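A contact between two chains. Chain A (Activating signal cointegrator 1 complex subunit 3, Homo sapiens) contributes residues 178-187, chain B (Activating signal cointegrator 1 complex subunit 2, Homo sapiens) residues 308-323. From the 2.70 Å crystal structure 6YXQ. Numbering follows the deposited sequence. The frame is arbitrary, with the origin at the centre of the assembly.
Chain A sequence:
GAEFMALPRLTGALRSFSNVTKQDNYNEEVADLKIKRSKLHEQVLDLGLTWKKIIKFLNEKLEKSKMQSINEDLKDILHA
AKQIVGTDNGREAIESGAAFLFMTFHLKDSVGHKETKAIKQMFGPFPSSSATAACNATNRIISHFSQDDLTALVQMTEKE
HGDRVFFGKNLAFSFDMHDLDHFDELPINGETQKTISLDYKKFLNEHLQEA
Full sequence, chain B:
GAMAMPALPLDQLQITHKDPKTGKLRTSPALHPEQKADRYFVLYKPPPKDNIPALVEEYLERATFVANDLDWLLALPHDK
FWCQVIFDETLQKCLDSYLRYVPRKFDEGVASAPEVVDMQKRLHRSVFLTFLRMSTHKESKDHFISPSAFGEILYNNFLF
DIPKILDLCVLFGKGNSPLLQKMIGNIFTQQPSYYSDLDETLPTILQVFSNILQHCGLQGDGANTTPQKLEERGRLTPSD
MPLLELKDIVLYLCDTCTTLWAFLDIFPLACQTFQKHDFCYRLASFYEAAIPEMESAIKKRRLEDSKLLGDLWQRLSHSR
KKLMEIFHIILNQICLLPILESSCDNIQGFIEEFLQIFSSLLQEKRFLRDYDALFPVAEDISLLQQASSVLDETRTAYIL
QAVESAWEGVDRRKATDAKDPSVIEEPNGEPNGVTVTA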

# COMPACT_ATOMS: atom_id res chain seq x y z
N HIS A 178 -10.10 -0.86 -3.61
CA HIS A 178 -10.84 -0.27 -4.72
C HIS A 178 -10.74 -1.16 -5.95
O HIS A 178 -9.64 -1.56 -6.35
CB HIS A 178 -10.31 1.13 -5.03
CG HIS A 178 -10.83 2.19 -4.11
ND1 HIS A 178 -12.17 2.34 -3.83
CD2 HIS A 178 -10.18 3.15 -3.40
CE1 HIS A 178 -12.33 3.35 -2.99
NE2 HIS A 178 -11.14 3.86 -2.71
N ASP A 179 -11.89 -1.47 -6.55
CA ASP A 179 -11.99 -2.34 -7.71
C ASP A 179 -12.58 -1.57 -8.89
O ASP A 179 -12.90 -0.38 -8.79
CB ASP A 179 -12.83 -3.57 -7.39
CG ASP A 179 -12.34 -4.82 -8.11
OD1 ASP A 179 -11.42 -4.71 -8.94
OD2 ASP A 179 -12.88 -5.91 -7.84
N LEU A 180 -12.72 -2.26 -10.01
CA LEU A 180 -13.41 -1.70 -11.16
C LEU A 180 -14.90 -1.70 -10.89
O LEU A 180 -15.45 -2.71 -10.43
CB LEU A 180 -13.10 -2.49 -12.43
CG LEU A 180 -11.68 -2.43 -13.00
CD1 LEU A 180 -11.48 -3.56 -14.00
CD2 LEU A 180 -11.43 -1.08 -13.64
N ASP A 181 -15.55 -0.58 -11.16
CA ASP A 181 -17.00 -0.55 -11.11
C ASP A 181 -17.57 -1.37 -12.26
O ASP A 181 -16.99 -1.45 -13.35
CB ASP A 181 -17.52 0.88 -11.17
CG ASP A 181 -17.51 1.56 -9.82
OD1 ASP A 181 -17.18 0.89 -8.82
OD2 ASP A 181 -17.82 2.76 -9.74
N HIS A 182 -18.69 -2.02 -11.99
CA HIS A 182 -19.25 -2.94 -12.96
C HIS A 182 -20.07 -2.17 -13.98
O HIS A 182 -21.06 -1.51 -13.64
CB HIS A 182 -20.08 -4.02 -12.27
CG HIS A 182 -19.32 -4.71 -11.19
ND1 HIS A 182 -19.94 -5.22 -10.06
CD2 HIS A 182 -18.00 -4.95 -11.03
CE1 HIS A 182 -19.03 -5.76 -9.28
NE2 HIS A 182 -17.84 -5.61 -9.84
N PHE A 183 -19.61 -2.20 -15.22
CA PHE A 183 -20.36 -1.74 -16.36
C PHE A 183 -20.53 -2.92 -17.26
O PHE A 183 -20.31 -4.07 -16.88
CB PHE A 183 -19.66 -0.61 -17.09
CG PHE A 183 -19.36 0.51 -16.21
CD1 PHE A 183 -18.17 0.53 -15.51
CD2 PHE A 183 -20.24 1.56 -16.07
CE1 PHE A 183 -17.87 1.56 -14.69
CE2 PHE A 183 -19.94 2.61 -15.25
CZ PHE A 183 -18.75 2.61 -14.56
N ASP A 184 -20.92 -2.65 -18.46
CA ASP A 184 -21.44 -3.73 -19.30
C ASP A 184 -20.79 -3.79 -20.64
O ASP A 184 -20.40 -2.77 -21.21
CB ASP A 184 -22.91 -3.63 -19.60
CG ASP A 184 -23.77 -3.61 -18.32
OD1 ASP A 184 -23.28 -3.34 -17.24
OD2 ASP A 184 -24.90 -3.83 -18.46
N GLU A 185 -20.73 -5.03 -21.11
CA GLU A 185 -19.91 -5.35 -22.25
C GLU A 185 -20.41 -4.61 -23.47
O GLU A 185 -21.61 -4.38 -23.65
CB GLU A 185 -19.93 -6.86 -22.44
CG GLU A 185 -19.64 -7.58 -21.13
CD GLU A 185 -18.19 -7.47 -20.69
OE1 GLU A 185 -17.82 -6.43 -20.10
OE2 GLU A 185 -17.41 -8.41 -20.95
N LEU A 186 -19.45 -4.14 -24.24
CA LEU A 186 -19.68 -3.61 -25.56
C LEU A 186 -20.71 -4.50 -26.23
O LEU A 186 -20.52 -5.72 -26.31
CB LEU A 186 -18.35 -3.55 -26.32
CG LEU A 186 -17.37 -4.73 -26.22
CD1 LEU A 186 -17.78 -5.93 -27.05
CD2 LEU A 186 -15.97 -4.28 -26.63
N PRO A 187 -21.86 -3.95 -26.62
CA PRO A 187 -22.89 -4.81 -27.21
C PRO A 187 -22.44 -5.39 -28.54
O PRO A 187 -21.37 -5.05 -29.05
CB PRO A 187 -24.09 -3.87 -27.36
CG PRO A 187 -23.49 -2.51 -27.44
CD PRO A 187 -22.28 -2.55 -26.54
N LEU B 308 -10.08 -9.52 -24.27
CA LEU B 308 -9.28 -8.34 -24.00
C LEU B 308 -10.11 -7.07 -24.17
O LEU B 308 -10.10 -6.18 -23.31
CB LEU B 308 -8.05 -8.33 -24.91
CG LEU B 308 -7.02 -7.21 -24.80
CD1 LEU B 308 -5.67 -7.73 -25.25
CD2 LEU B 308 -7.40 -6.00 -25.63
N LEU B 309 -10.83 -6.97 -25.29
CA LEU B 309 -11.55 -5.74 -25.61
C LEU B 309 -12.70 -5.48 -24.64
O LEU B 309 -12.99 -4.32 -24.33
CB LEU B 309 -12.06 -5.78 -27.04
CG LEU B 309 -11.11 -5.22 -28.11
CD1 LEU B 309 -10.75 -3.78 -27.79
CD2 LEU B 309 -9.86 -6.06 -28.27
N GLY B 310 -13.35 -6.53 -24.14
CA GLY B 310 -14.36 -6.34 -23.12
C GLY B 310 -13.79 -5.84 -21.81
O GLY B 310 -14.39 -4.99 -21.14
N ASP B 311 -12.62 -6.35 -21.42
CA ASP B 311 -11.93 -5.82 -20.25
C ASP B 311 -11.56 -4.36 -20.44
O ASP B 311 -11.74 -3.53 -19.53
CB ASP B 311 -10.68 -6.65 -19.96
CG ASP B 311 -9.77 -6.00 -18.94
OD1 ASP B 311 -10.23 -5.74 -17.81
OD2 ASP B 311 -8.60 -5.74 -19.28
N LEU B 312 -11.03 -4.01 -21.61
CA LEU B 312 -10.70 -2.62 -21.90
C LEU B 312 -11.94 -1.74 -21.85
O LEU B 312 -11.88 -0.59 -21.41
CB LEU B 312 -10.03 -2.52 -23.26
CG LEU B 312 -8.50 -2.55 -23.32
CD1 LEU B 312 -7.93 -3.71 -22.54
CD2 LEU B 312 -8.05 -2.59 -24.77
N TRP B 313 -13.08 -2.27 -22.30
CA TRP B 313 -14.32 -1.51 -22.23
C TRP B 313 -14.73 -1.26 -20.78
O TRP B 313 -15.14 -0.15 -20.42
CB TRP B 313 -15.43 -2.26 -22.96
CG TRP B 313 -16.71 -1.54 -22.93
CD1 TRP B 313 -17.75 -1.76 -22.08
CD2 TRP B 313 -17.10 -0.46 -23.77
NE1 TRP B 313 -18.78 -0.89 -22.34
CE2 TRP B 313 -18.40 -0.07 -23.38
CE3 TRP B 313 -16.49 0.22 -24.82
CZ2 TRP B 313 -19.09 0.96 -24.01
CZ3 TRP B 313 -17.17 1.25 -25.44
CH2 TRP B 313 -18.46 1.61 -25.04
N GLN B 314 -14.64 -2.30 -19.94
CA GLN B 314 -14.93 -2.13 -18.52
C GLN B 314 -14.05 -1.05 -17.91
O GLN B 314 -14.53 -0.16 -17.19
CB GLN B 314 -14.73 -3.45 -17.78
CG GLN B 314 -15.74 -4.52 -18.15
CD GLN B 314 -17.12 -4.20 -17.64
OE1 GLN B 314 -17.30 -3.82 -16.47
NE2 GLN B 314 -18.11 -4.33 -18.51
N ARG B 315 -12.75 -1.10 -18.22
CA ARG B 315 -11.81 -0.12 -17.67
C ARG B 315 -12.10 1.28 -18.18
O ARG B 315 -12.02 2.25 -17.41
CB ARG B 315 -10.37 -0.53 -18.00
CG ARG B 315 -10.00 -1.88 -17.44
CD ARG B 315 -8.54 -2.24 -17.66
NE ARG B 315 -8.26 -3.57 -17.12
CZ ARG B 315 -8.02 -3.80 -15.84
NH1 ARG B 315 -8.00 -2.79 -14.97
NH2 ARG B 315 -7.79 -5.04 -15.41
N LEU B 316 -12.43 1.42 -19.46
CA LEU B 316 -12.73 2.74 -20.01
C LEU B 316 -13.97 3.34 -19.36
O LEU B 316 -13.98 4.53 -19.01
CB LEU B 316 -12.92 2.64 -21.53
CG LEU B 316 -13.16 3.97 -22.25
CD1 LEU B 316 -12.01 4.93 -21.97
CD2 LEU B 316 -13.36 3.76 -23.75
N SER B 317 -15.03 2.55 -19.19
CA SER B 317 -16.23 3.06 -18.54
C SER B 317 -15.95 3.42 -17.08
O SER B 317 -16.42 4.46 -16.59
CB SER B 317 -17.36 2.04 -18.65
OG SER B 317 -17.38 1.47 -19.94
N HIS B 318 -15.18 2.58 -16.39
CA HIS B 318 -14.75 2.91 -15.04
C HIS B 318 -13.99 4.23 -15.00
O HIS B 318 -14.21 5.06 -14.11
CB HIS B 318 -13.90 1.76 -14.49
CG HIS B 318 -13.23 2.06 -13.19
ND1 HIS B 318 -13.82 1.81 -11.97
CD2 HIS B 318 -12.00 2.57 -12.92
CE1 HIS B 318 -12.99 2.16 -11.00
NE2 HIS B 318 -11.88 2.62 -11.55
N SER B 319 -13.11 4.46 -15.98
CA SER B 319 -12.32 5.69 -15.99
C SER B 319 -13.19 6.90 -16.23
O SER B 319 -12.98 7.96 -15.62
CB SER B 319 -11.21 5.61 -17.05
OG SER B 319 -10.64 4.32 -17.12
N ARG B 320 -14.18 6.78 -17.12
CA ARG B 320 -15.08 7.90 -17.36
C ARG B 320 -15.88 8.24 -16.11
O ARG B 320 -15.99 9.42 -15.73
CB ARG B 320 -16.00 7.58 -18.54
CG ARG B 320 -15.22 7.16 -19.76
CD ARG B 320 -16.11 6.64 -20.85
NE ARG B 320 -17.44 7.21 -20.81
CZ ARG B 320 -18.56 6.49 -20.76
NH1 ARG B 320 -18.49 5.17 -20.75
NH2 ARG B 320 -19.74 7.09 -20.72
N LYS B 321 -16.40 7.21 -15.44
CA LYS B 321 -17.14 7.44 -14.20
C LYS B 321 -16.27 8.13 -13.16
O LYS B 321 -16.70 9.10 -12.52
CB LYS B 321 -17.69 6.11 -13.68
CG LYS B 321 -18.57 6.26 -12.46
CD LYS B 321 -19.05 4.90 -11.96
CE LYS B 321 -19.91 5.02 -10.70
NZ LYS B 321 -20.18 3.68 -10.09
N LYS B 322 -15.04 7.65 -12.98
CA LYS B 322 -14.15 8.24 -11.98
C LYS B 322 -13.78 9.68 -12.34
O LYS B 322 -13.64 10.53 -11.45
CB LYS B 322 -12.89 7.40 -11.81
CG LYS B 322 -13.13 6.04 -11.18
CD LYS B 322 -13.89 6.17 -9.88
CE LYS B 322 -14.58 4.87 -9.52
NZ LYS B 322 -15.52 5.06 -8.38
N LEU B 323 -13.62 9.96 -13.63
CA LEU B 323 -13.33 11.33 -14.05
C LEU B 323 -14.47 12.27 -13.66
O LEU B 323 -14.24 13.35 -13.10
CB LEU B 323 -13.07 11.40 -15.55
CG LEU B 323 -11.64 11.28 -16.07
CD1 LEU B 323 -11.62 10.88 -17.54
CD2 LEU B 323 -10.91 12.59 -15.89

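A single glutamine side chain can stand in for the β-strand partner that an extended peptide lacks, and here Q314(B) does so from the side of a helix. Its OE1 accepts a hydrogen bond from F183(A) N at 3.1 Å, while its NE2 donates a weak one to F183(A) O at 2.8 Å, so one carboxamide reads both backbone polar groups of one residue. The same NE2 reaches E185(A) OE1 at 2.6 Å, again weakly, although E185(A) is poorly ordered. The amide group suits this position because it carries a donor and an acceptor side by side.

The principle is general: a segment without regular secondary structure docks on a helix through side chains that supply partners for its backbone N-H and C=O groups. The segment runs antiparallel to the helix along about two of its turns, D181(A) lying nearest H318(B) and E185(A) nearest G310(B). At the first of these points H318(B) ND1 accepts a nearly linear hydrogen bond from D181(A) N at 3.1 Å. The histidine NE2 is bonded elsewhere in the structure, so both ring nitrogens are used. The D181(A) carboxylate meets two lysines: OD2 lies 2.6 Å from K321(B) NZ, whose fully extended chain carries its charge out to the acid, and 3.5 Å from K322(B) NZ, both salt bridges.

Carbon-rich packing accompanies these polar links. L180(A) CD2 sits over the H318(B) ring face, 3.9 Å from its centroid. S317(B) CB covers one face of the F183(A) ring, whose edge meets K321(B) CD, 3.5 Å from F183(A) CZ. Farther along, buried L186(A) packs its CB 4.2 Å from W313(B) CD2. Together the stretches bury 843 Å².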